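Local atomic coordinates of putative glycosyltransferase (GalT1) (Streptococcus parasanguinis, PDB entry 4PHR), a protein that binds uridine diphosphate and manganese through its N-terminal GT-D-fold domain and probably transfers sugars from nucleotide donors as a glycosyltransferase. Residues G37-D40 and L41-H45; E95-F98 and L99-E103; S231-E234 and W235-G239; L139-L142 and W143-K146. One frame throughout, in Å; residues are numbered along the deposited sequence.

Contact 1 (G37-D40 and L41-H45); sequences GEID and LMTGH
Ile39 and Met42 meet through their terminal methyls, CD1 of Ile39 lying 3.5 Å from CE of Met42 where the two chains slant across one another in the last turn of helix 36-42. Met42 reaches that methyl by folding back at its thioether (chi3 -71°), which also sets CE near Glu38 O. Flexible, unbranched methionine can fill such a bend, and Phe104 of helix 102-108 touches both side chains.

Backbone bonds form the second group. Leu41 N donates to Gly37 O and Met42 N to Glu38 O, each at 2.9 Å, and Thr43 N to Ile39 O at 3.1 Å. The helix then closes in a Schellman motif: His45 N returns to Asp40 O (2.9 Å), from above the carbonyl plane, and Gly44 N to Leu41 O (3.0 Å). Gly44 takes the positive phi of 110° that this ending needs, a geometry suited to glycine, which has no beta carbon to crowd the preceding carbonyl.

Polar side chains form the third. Thr43 OG1 sits 3.0 Å from Ile39 O and 3.2 Å from Asp40 O, and its single proton may serve either. Asp40 OD2 is hydrogen-bonded to Tyr101 OH. Glu38 OE1 accepts from Gly35 N.

The chemistry implies a helix end whose last carbonyls are met by Thr43 and the turn, while Glu38 places a carboxylate beside Lys210 at the UDP pocket.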
loop_
_atom_site.group_PDB
_atom_site.type_symbol
_atom_site.label_atom_id
_atom_site.label_comp_id
_atom_site.label_asym_id
_atom_site.label_seq_id
_atom_site.Cartn_x
_atom_site.Cartn_y
_atom_site.Cartn_z
ATOM N N GLY A 37 -3.851 -9.882 0.782
ATOM C CA GLY A 37 -4.487 -9.862 2.088
ATOM C C GLY A 37 -5.894 -9.290 2.062
ATOM O O GLY A 37 -6.775 -9.755 2.784
ATOM N N GLU A 38 -6.125 -8.276 1.235
ATOM C CA GLU A 38 -7.465 -7.717 1.134
ATOM C C GLU A 38 -8.452 -8.723 0.557
ATOM O O GLU A 38 -9.602 -8.796 1.007
ATOM C CB GLU A 38 -7.471 -6.436 0.301
ATOM C CG GLU A 38 -6.921 -5.244 1.068
ATOM C CD GLU A 38 -5.465 -5.432 1.459
ATOM O OE1 GLU A 38 -4.642 -5.750 0.563
ATOM O OE2 GLU A 38 -5.142 -5.282 2.664
ATOM N N ILE A 39 -8.012 -9.494 -0.437
ATOM C CA ILE A 39 -8.885 -10.510 -1.020
ATOM C C ILE A 39 -9.157 -11.616 0.003
ATOM O O ILE A 39 -10.299 -12.082 0.141
ATOM C CB ILE A 39 -8.300 -11.122 -2.306
ATOM C CG1 ILE A 39 -7.746 -10.040 -3.232
ATOM C CG2 ILE A 39 -9.328 -11.997 -2.991
ATOM C CD1 ILE A 39 -8.709 -8.954 -3.555
ATOM N N ASP A 40 -8.117 -12.025 0.729
ATOM C CA ASP A 40 -8.281 -13.008 1.798
ATOM C C ASP A 40 -9.332 -12.523 2.799
ATOM O O ASP A 40 -10.239 -13.268 3.176
ATOM C CB ASP A 40 -6.961 -13.240 2.542
ATOM C CG ASP A 40 -5.929 -14.009 1.716
ATOM O OD1 ASP A 40 -4.723 -13.862 1.998
ATOM O OD2 ASP A 40 -6.307 -14.773 0.802
ATOM N N LEU A 41 -9.206 -11.271 3.238
ATOM C CA LEU A 41 -10.152 -10.706 4.199
ATOM C C LEU A 41 -11.572 -10.638 3.650
ATOM O O LEU A 41 -12.535 -11.015 4.337
ATOM C CB LEU A 41 -9.720 -9.298 4.613
ATOM C CG LEU A 41 -8.699 -9.151 5.728
ATOM C CD1 LEU A 41 -8.122 -7.754 5.690
ATOM C CD2 LEU A 41 -9.368 -9.410 7.058
ATOM N N MET A 42 -11.710 -10.128 2.426
ATOM C CA MET A 42 -13.035 -9.994 1.808
ATOM C C MET A 42 -13.751 -11.334 1.682
ATOM O O MET A 42 -14.978 -11.389 1.685
ATOM C CB MET A 42 -12.950 -9.310 0.436
ATOM C CG MET A 42 -12.827 -7.787 0.522
ATOM S SD MET A 42 -12.867 -6.972 -1.086
ATOM C CE MET A 42 -11.270 -7.512 -1.611
ATOM N N THR A 43 -12.988 -12.416 1.564
ATOM C CA THR A 43 -13.572 -13.741 1.403
ATOM C C THR A 43 -13.623 -14.527 2.714
ATOM O O THR A 43 -13.945 -15.709 2.721
ATOM C CB THR A 43 -12.861 -14.550 0.303
ATOM O OG1 THR A 43 -11.488 -14.750 0.656
ATOM C CG2 THR A 43 -12.934 -13.818 -1.038
ATOM N N GLY A 44 -13.297 -13.865 3.821
ATOM C CA GLY A 44 -13.582 -14.420 5.134
ATOM C C GLY A 44 -12.407 -14.885 5.975
ATOM O O GLY A 44 -12.597 -15.624 6.937
ATOM N N HIS A 45 -11.196 -14.455 5.642
ATOM C CA HIS A 45 -10.040 -14.914 6.407
ATOM C C HIS A 45 -9.280 -13.862 7.173
ATOM O O HIS A 45 -9.310 -12.678 6.849
ATOM C CB HIS A 45 -9.083 -15.668 5.508
ATOM C CG HIS A 45 -9.657 -16.950 5.023
ATOM N ND1 HIS A 45 -10.604 -17.008 4.027
ATOM C CD2 HIS A 45 -9.480 -18.220 5.453
ATOM C CE1 HIS A 45 -10.955 -18.266 3.833
ATOM N NE2 HIS A 45 -10.287 -19.022 4.684
#

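Contact 2 (E95-F98 and L99-E103); sequences ERHF and LKYSE
The junction between helix 88-100 and helix 102-108 brings His97 and Tyr101 together, Tyr101 standing both just past the first helix and at the N-cap position of the second. The edge of Tyr101 is directed at the face of His97 in an offset edge-to-face pair, centroids 5.1 Å apart and planes at 60°. CD2 of Tyr101 makes the closest approach, 3.5 Å from CE1 of His97. His97 carries its ring anti to its own nitrogen (chi1 171°), which places its face where the edge of Tyr101 can meet it, and Tyr101 N donates to His97 O at 3.1 Å.

Leu99 lies alongside Glu95, one turn before it, both pointing the same way. Its CD1 touches the aliphatic CG of Glu95 at 3.6 Å and, obliquely, the guanidinium of Arg96, 3.4 Å from NH2, while Leu5 of helix 2-9 also touches the leucine. Arg96 NH2 itself is paired with Glu2.

Both rings suit a buried corner because each carries a polar atom with a partner: His97 NE2 bonds Tyr105 OH, and the Tyr101 hydroxyl has its partner on helix 36-42. The chemistry implies an aromatic corner at the helix junction whose two rings are probably restrained by bonds to their polar atoms.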
loop_
_atom_site.group_PDB
_atom_site.type_symbol
_atom_site.label_atom_id
_atom_site.label_comp_id
_atom_site.label_asym_id
_atom_site.label_seq_id
_atom_site.Cartn_x
_atom_site.Cartn_y
_atom_site.Cartn_z
ATOM N N GLU A 95 0.191 -16.528 -9.220
ATOM C CA GLU A 95 -0.678 -17.388 -10.012
ATOM C C GLU A 95 -1.541 -18.264 -9.103
ATOM O O GLU A 95 -2.738 -18.421 -9.341
ATOM C CB GLU A 95 0.125 -18.242 -10.991
ATOM C CG GLU A 95 -0.782 -19.131 -11.826
ATOM C CD GLU A 95 -0.068 -19.876 -12.944
ATOM O OE1 GLU A 95 0.540 -19.223 -13.820
ATOM O OE2 GLU A 95 -0.143 -21.116 -12.959
ATOM N N ARG A 96 -0.950 -18.816 -8.038
ATOM C CA ARG A 96 -1.752 -19.584 -7.079
ATOM C C ARG A 96 -2.867 -18.719 -6.510
ATOM O O ARG A 96 -4.003 -19.174 -6.339
ATOM C CB ARG A 96 -0.907 -20.126 -5.926
ATOM C CG ARG A 96 0.073 -21.220 -6.305
ATOM C CD ARG A 96 -0.643 -22.530 -6.514
ATOM N NE ARG A 96 -1.105 -22.678 -7.883
ATOM C CZ ARG A 96 -1.933 -23.637 -8.283
ATOM N NH1 ARG A 96 -2.406 -24.521 -7.415
ATOM N NH2 ARG A 96 -2.287 -23.710 -9.548
ATOM N N HIS A 97 -2.533 -17.466 -6.227
ATOM C CA HIS A 97 -3.476 -16.535 -5.639
ATOM C C HIS A 97 -4.650 -16.265 -6.557
ATOM O O HIS A 97 -5.809 -16.413 -6.152
ATOM C CB HIS A 97 -2.781 -15.217 -5.291
ATOM C CG HIS A 97 -3.731 -14.130 -4.888
ATOM N ND1 HIS A 97 -4.264 -14.041 -3.620
ATOM C CD2 HIS A 97 -4.263 -13.102 -5.593
ATOM C CE1 HIS A 97 -5.073 -12.997 -3.557
ATOM N NE2 HIS A 97 -5.096 -12.414 -4.742
ATOM N N PHE A 98 -4.381 -15.852 -7.793
ATOM C CA PHE A 98 -5.509 -15.486 -8.627
ATOM C C PHE A 98 -6.282 -16.687 -9.163
ATOM O O PHE A 98 -7.442 -16.554 -9.533
ATOM C CB PHE A 98 -5.179 -14.415 -9.686
ATOM C CG PHE A 98 -4.174 -14.824 -10.726
ATOM C CD1 PHE A 98 -3.051 -14.044 -10.946
ATOM C CD2 PHE A 98 -4.387 -15.928 -11.531
ATOM C CE1 PHE A 98 -2.130 -14.382 -11.930
ATOM C CE2 PHE A 98 -3.474 -16.270 -12.517
ATOM C CZ PHE A 98 -2.346 -15.490 -12.719
ATOM N N LEU A 99 -5.659 -17.861 -9.155
ATOM C CA LEU A 99 -6.390 -19.083 -9.472
ATOM C C LEU A 99 -7.353 -19.449 -8.333
ATOM O O LEU A 99 -8.516 -19.795 -8.570
ATOM C CB LEU A 99 -5.428 -20.234 -9.808
ATOM C CG LEU A 99 -4.742 -20.122 -11.175
ATOM C CD1 LEU A 99 -3.714 -21.240 -11.368
ATOM C CD2 LEU A 99 -5.773 -20.130 -12.300
ATOM N N LYS A 100 -6.879 -19.349 -7.095
ATOM C CA LYS A 100 -7.740 -19.572 -5.935
ATOM C C LYS A 100 -8.947 -18.631 -5.976
ATOM O O LYS A 100 -10.079 -19.019 -5.687
ATOM C CB LYS A 100 -6.947 -19.372 -4.650
ATOM C CG LYS A 100 -7.780 -19.457 -3.389
ATOM C CD LYS A 100 -6.905 -19.284 -2.153
ATOM C CE LYS A 100 -7.730 -19.334 -0.867
ATOM N NZ LYS A 100 -6.862 -19.226 0.345
ATOM N N TYR A 101 -8.704 -17.398 -6.404
ATOM C CA TYR A 101 -9.748 -16.387 -6.410
ATOM C C TYR A 101 -10.214 -16.028 -7.820
ATOM O O TYR A 101 -10.615 -14.894 -8.080
ATOM C CB TYR A 101 -9.229 -15.146 -5.700
ATOM C CG TYR A 101 -9.010 -15.367 -4.227
ATOM C CD1 TYR A 101 -10.076 -15.678 -3.392
ATOM C CD2 TYR A 101 -7.741 -15.267 -3.666
ATOM C CE1 TYR A 101 -9.892 -15.875 -2.033
ATOM C CE2 TYR A 101 -7.542 -15.463 -2.304
ATOM C CZ TYR A 101 -8.624 -15.764 -1.495
ATOM O OH TYR A 101 -8.434 -15.955 -0.141
ATOM N N SER A 102 -10.179 -16.998 -8.731
ATOM C CA SER A 102 -10.501 -16.711 -10.127
ATOM C C SER A 102 -11.912 -16.164 -10.261
ATOM O O SER A 102 -12.154 -15.242 -11.036
ATOM C CB SER A 102 -10.318 -17.956 -11.007
ATOM O OG SER A 102 -11.196 -18.996 -10.624
ATOM N N GLU A 103 -12.840 -16.728 -9.500
ATOM C CA GLU A 103 -14.232 -16.311 -9.585
ATOM C C GLU A 103 -14.371 -14.874 -9.098
ATOM O O GLU A 103 -15.127 -14.083 -9.660
ATOM C CB GLU A 103 -15.128 -17.254 -8.777
ATOM C CG GLU A 103 -16.607 -16.897 -8.813
ATOM C CD GLU A 103 -17.476 -17.932 -8.119
ATOM O OE1 GLU A 103 -16.974 -19.040 -7.836
ATOM O OE2 GLU A 103 -18.663 -17.637 -7.856
#

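Contact 3 (S231-E234 and W235-G239); sequences SEYE and WYEMG
Ser231 begins the contact by laying its CB over the six-membered ring of Trp235, 4.2 Å from the centroid and 13° off the normal, a CH-pi contact. Its carbonyl O lies over an indole face, toward the rim, and also accepts the Trp235 N-H at 2.9 Å. Serine is small enough to lie against the face of a wide indole.

Glu232 accepts from Tyr236 N through its carbonyl at 2.9 Å, while its carboxylate leaves the turn.

Tyr233 meets two residues of the next turn. With its ring anti to the backbone nitrogen (chi1 -171°), it lies against Glu237, whose CG stands over the ring face, 3.8 Å from the centroid. Bent at chi2, Glu237 then stacks its carboxylate on the same ring, the planes 17° apart. One water donates to both Tyr233 OH (3.0 Å) and Glu237 OE2 (2.9 Å). On the same side of the Tyr233 ring, but toward its CD1 and CE1 atoms, CE1 meets CD1 of Tyr236 at 3.9 Å, the two rings oblique.

Glu234 accepts from Met238 N. Gly239, with positive phi, ends the helix in a Schellman motif.

Outside the two segments, Ser231 OG is bonded to Ala252 N, Trp235 NE1 to Val244 O, Tyr233 OH to Asp163 and Lys140, and Glu234 OE2 to Asn162 and Lys249. Glu232 forms a salt bridge with Arg121, a UDP-binding residue.

Taken together, the chemistry implies that the polar ends of Ser231, Glu232, Tyr233 and Trp235 are met by residues beyond helix 229-238, with Glu232 probably helping to orient Arg121.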
loop_
_atom_site.group_PDB
_atom_site.type_symbol
_atom_site.label_atom_id
_atom_site.label_comp_id
_atom_site.label_asym_id
_atom_site.label_seq_id
_atom_site.Cartn_x
_atom_site.Cartn_y
_atom_site.Cartn_z
ATOM N N SER A 231 9.973 -0.633 3.452
ATOM C CA SER A 231 10.774 -1.854 3.373
ATOM C C SER A 231 11.437 -1.954 2.015
ATOM O O SER A 231 12.625 -2.283 1.915
ATOM C CB SER A 231 9.909 -3.101 3.579
ATOM O OG SER A 231 9.389 -3.154 4.891
ATOM N N GLU A 232 10.658 -1.694 0.966
ATOM C CA GLU A 232 11.167 -1.784 -0.399
ATOM C C GLU A 232 12.286 -0.765 -0.627
ATOM O O GLU A 232 13.310 -1.069 -1.253
ATOM C CB GLU A 232 10.026 -1.599 -1.396
ATOM C CG GLU A 232 9.063 -2.793 -1.420
ATOM C CD GLU A 232 9.411 -3.810 -2.498
ATOM O OE1 GLU A 232 10.434 -3.630 -3.194
ATOM O OE2 GLU A 232 8.654 -4.793 -2.659
ATOM N N TYR A 233 12.115 0.441 -0.095
ATOM C CA TYR A 233 13.138 1.459 -0.250
ATOM C C TYR A 233 14.415 1.060 0.489
ATOM O O TYR A 233 15.513 1.240 -0.024
ATOM C CB TYR A 233 12.633 2.826 0.224
ATOM C CG TYR A 233 13.575 3.953 -0.118
ATOM C CD1 TYR A 233 13.852 4.270 -1.441
ATOM C CD2 TYR A 233 14.204 4.691 0.880
ATOM C CE1 TYR A 233 14.729 5.301 -1.763
ATOM C CE2 TYR A 233 15.078 5.722 0.565
ATOM C CZ TYR A 233 15.327 6.025 -0.756
ATOM O OH TYR A 233 16.203 7.047 -1.069
ATOM N N GLU A 234 14.277 0.512 1.692
ATOM C CA GLU A 234 15.452 0.068 2.445
ATOM C C GLU A 234 16.187 -1.046 1.698
ATOM O O GLU A 234 17.413 -1.043 1.601
ATOM C CB GLU A 234 15.051 -0.424 3.840
ATOM C CG GLU A 234 14.551 0.666 4.776
ATOM C CD GLU A 234 15.642 1.267 5.623
ATOM O OE1 GLU A 234 16.796 0.804 5.527
ATOM O OE2 GLU A 234 15.336 2.202 6.386
ATOM N N TRP A 235 15.434 -2.001 1.156
ATOM C CA TRP A 235 16.054 -3.082 0.390
ATOM C C TRP A 235 16.776 -2.529 -0.845
ATOM O O TRP A 235 17.894 -2.939 -1.167
ATOM C CB TRP A 235 14.998 -4.107 -0.023
ATOM C CG TRP A 235 14.500 -4.954 1.098
ATOM C CD1 TRP A 235 15.202 -5.353 2.201
ATOM C CD2 TRP A 235 13.192 -5.529 1.227
ATOM N NE1 TRP A 235 14.417 -6.144 3.000
ATOM C CE2 TRP A 235 13.175 -6.262 2.430
ATOM C CE3 TRP A 235 12.028 -5.487 0.448
ATOM C CZ2 TRP A 235 12.048 -6.947 2.872
ATOM C CZ3 TRP A 235 10.906 -6.174 0.888
ATOM C CH2 TRP A 235 10.926 -6.896 2.090
ATOM N N TYR A 236 16.128 -1.591 -1.528
ATOM C CA TYR A 236 16.710 -0.936 -2.693
ATOM C C TYR A 236 18.019 -0.204 -2.344
ATOM O O TYR A 236 19.020 -0.320 -3.062
ATOM C CB TYR A 236 15.686 0.019 -3.320
ATOM C CG TYR A 236 16.272 1.092 -4.200
ATOM C CD1 TYR A 236 16.438 2.390 -3.727
ATOM C CD2 TYR A 236 16.660 0.814 -5.506
ATOM C CE1 TYR A 236 16.978 3.377 -4.529
ATOM C CE2 TYR A 236 17.202 1.796 -6.316
ATOM C CZ TYR A 236 17.357 3.076 -5.821
ATOM O OH TYR A 236 17.890 4.060 -6.622
ATOM N N GLU A 237 18.031 0.525 -1.231
ATOM C CA GLU A 237 19.198 1.326 -0.864
ATOM C C GLU A 237 20.387 0.449 -0.493
ATOM O O GLU A 237 21.543 0.863 -0.634
ATOM C CB GLU A 237 18.874 2.274 0.295
ATOM C CG GLU A 237 17.923 3.402 -0.052
ATOM C CD GLU A 237 18.605 4.549 -0.764
ATOM O OE1 GLU A 237 18.955 5.544 -0.094
ATOM O OE2 GLU A 237 18.791 4.460 -1.992
ATOM N N MET A 238 20.112 -0.754 0.004
ATOM C CA MET A 238 21.200 -1.660 0.370
ATOM C C MET A 238 21.548 -2.645 -0.746
ATOM O O MET A 238 22.453 -3.468 -0.596
ATOM C CB MET A 238 20.892 -2.389 1.687
ATOM C CG MET A 238 19.807 -3.450 1.590
ATOM S SD MET A 238 19.271 -4.056 3.208
ATOM C CE MET A 238 20.824 -4.083 4.083
ATOM N N GLY A 239 20.838 -2.550 -1.871
ATOM C CA GLY A 239 21.069 -3.442 -2.993
ATOM C C GLY A 239 20.735 -4.885 -2.670
ATOM O O GLY A 239 21.345 -5.814 -3.210
HETATM O O HOH W 1 18.086 6.911 -3.340
#

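Contact 4 (L139-L142 and W143-K146); sequences LKEL and WRGK
Trp143 folds its indole back over the C-terminal part of helix 132-140, spreading one face across the backbone of Leu139 and Lys140. CA of Lys140 makes a CH-pi contact with the five-membered ring, 4.0 Å from its centroid, while Leu139 O lies over the same face 3.5 Å from CZ3. The chain of Lys140 slants across the indole, bringing CG to 3.8 Å from CZ2, and CB of Leu139 touches CH2 at 4.1 Å. CB of Leu142 approaches CE3. A chi1 of 52° sets the Trp143 side chain between its own nitrogen and carbonyl carbon and so turns the ring back over the turn that precedes it.

The neighbouring polar pair is looser. Glu141 and Arg144 run side by side with carboxylate and guanidinium planes only 14° apart, and OE2 of Glu141 reaches NE of Arg144 at 3.4 Å in a salt bridge whose hydrogen bond is weak. Such long charged chains suit this solvent-facing edge.

The next shell is backbone. Trp143 N donates to Lys140 O at 3.1 Å from well above the carbonyl plane, and Arg144 N gives the same oxygen a weak second bond. A type II turn follows, Lys146 N to Trp143 O at 3.0 Å, with Gly145 supplying its positive phi.

Further out, Leu164 O takes the Trp143 NE1 proton, Phe165 meets the indole edge-to-face, and Leu21 of helix 17-27 touches Leu139 and Leu142. The arrangement is a helix-to-strand connection, a type II turn delivering the chain from helix 132-140 into parallel strand 147-153 of the GT-D fold.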
loop_
_atom_site.group_PDB
_atom_site.type_symbol
_atom_site.label_atom_id
_atom_site.label_comp_id
_atom_site.label_asym_id
_atom_site.label_seq_id
_atom_site.Cartn_x
_atom_site.Cartn_y
_atom_site.Cartn_z
ATOM N N LEU A 139 8.072 8.228 -7.468
ATOM C CA LEU A 139 7.334 8.214 -6.211
ATOM C C LEU A 139 7.636 9.462 -5.378
ATOM O O LEU A 139 6.723 10.114 -4.883
ATOM C CB LEU A 139 7.670 6.959 -5.402
ATOM C CG LEU A 139 6.881 5.698 -5.757
ATOM C CD1 LEU A 139 7.593 4.455 -5.239
ATOM C CD2 LEU A 139 5.465 5.787 -5.206
ATOM N N LYS A 140 8.918 9.793 -5.227
ATOM C CA LYS A 140 9.322 10.912 -4.375
ATOM C C LYS A 140 8.722 12.231 -4.858
ATOM O O LYS A 140 8.465 13.130 -4.061
ATOM C CB LYS A 140 10.845 11.014 -4.303
ATOM C CG LYS A 140 11.500 9.944 -3.433
ATOM C CD LYS A 140 13.019 9.963 -3.593
ATOM C CE LYS A 140 13.677 8.915 -2.710
ATOM N NZ LYS A 140 15.162 8.913 -2.846
ATOM N N GLU A 141 8.488 12.340 -6.162
ATOM C CA GLU A 141 7.889 13.552 -6.703
ATOM C C GLU A 141 6.471 13.778 -6.182
ATOM O O GLU A 141 5.960 14.897 -6.226
ATOM C CB GLU A 141 7.922 13.558 -8.237
ATOM C CG GLU A 141 9.325 13.677 -8.824
ATOM C CD GLU A 141 10.063 14.929 -8.362
ATOM O OE1 GLU A 141 9.404 15.965 -8.129
ATOM O OE2 GLU A 141 11.305 14.877 -8.227
ATOM N N LEU A 142 5.840 12.724 -5.666
ATOM C CA LEU A 142 4.515 12.863 -5.073
ATOM C C LEU A 142 4.532 13.770 -3.848
ATOM O O LEU A 142 3.572 14.491 -3.592
ATOM C CB LEU A 142 3.924 11.495 -4.702
ATOM C CG LEU A 142 3.595 10.550 -5.858
ATOM C CD1 LEU A 142 3.115 9.209 -5.328
ATOM C CD2 LEU A 142 2.547 11.167 -6.760
ATOM N N TRP A 143 5.625 13.740 -3.089
ATOM C CA TRP A 143 5.669 14.471 -1.823
ATOM C C TRP A 143 6.718 15.584 -1.757
ATOM O O TRP A 143 6.803 16.291 -0.759
ATOM C CB TRP A 143 5.819 13.519 -0.631
ATOM C CG TRP A 143 6.945 12.535 -0.736
ATOM C CD1 TRP A 143 8.272 12.774 -0.524
ATOM C CD2 TRP A 143 6.831 11.146 -1.050
ATOM N NE1 TRP A 143 8.994 11.618 -0.701
ATOM C CE2 TRP A 143 8.131 10.601 -1.017
ATOM C CE3 TRP A 143 5.753 10.306 -1.355
ATOM C CZ2 TRP A 143 8.385 9.255 -1.284
ATOM C CZ3 TRP A 143 6.002 8.967 -1.614
ATOM C CH2 TRP A 143 7.312 8.453 -1.573
ATOM N N ARG A 144 7.489 15.774 -2.825
ATOM C CA ARG A 144 8.478 16.844 -2.825
ATOM C C ARG A 144 7.781 18.181 -2.611
ATOM O O ARG A 144 6.852 18.525 -3.338
ATOM C CB ARG A 144 9.266 16.873 -4.138
ATOM C CG ARG A 144 10.285 18.015 -4.189
ATOM C CD ARG A 144 10.837 18.250 -5.589
ATOM N NE ARG A 144 11.900 17.312 -5.940
ATOM C CZ ARG A 144 13.181 17.472 -5.615
ATOM N NH1 ARG A 144 13.570 18.528 -4.912
ATOM N NH2 ARG A 144 14.077 16.568 -5.988
ATOM N N GLY A 145 8.232 18.927 -1.605
ATOM C CA GLY A 145 7.669 20.230 -1.305
ATOM C C GLY A 145 6.296 20.207 -0.657
ATOM O O GLY A 145 5.656 21.253 -0.516
ATOM N N LYS A 146 5.835 19.030 -0.243
ATOM C CA LYS A 146 4.515 18.926 0.359
ATOM C C LYS A 146 4.610 18.817 1.871
ATOM O O LYS A 146 5.590 18.296 2.408
ATOM C CB LYS A 146 3.767 17.704 -0.178
ATOM C CG LYS A 146 3.599 17.673 -1.689
ATOM C CD LYS A 146 2.754 18.835 -2.172
ATOM C CE LYS A 146 2.234 18.586 -3.579
ATOM N NZ LYS A 146 3.336 18.409 -4.560
#

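In the fold
From the N terminus the chain passes contact 1, contact 2, contact 4 and then contact 3, in series: each is a local contact along a helix or at its end that closes no long loop, and none nests within or crosses another. Contact 1 ends helix 36-42; contact 2 joins helix 88-100 to helix 102-108. These two touch, so the early helix is tied to the helical junction on one side of the chain. Contact 4 leads helix 132-140 into the five-stranded parallel sheet and is joined to contact 3, on helix 229-238, by Lys140 and Tyr233. The two pairs stay apart, contacts 1 and 3 having centres about 28 Å from one another.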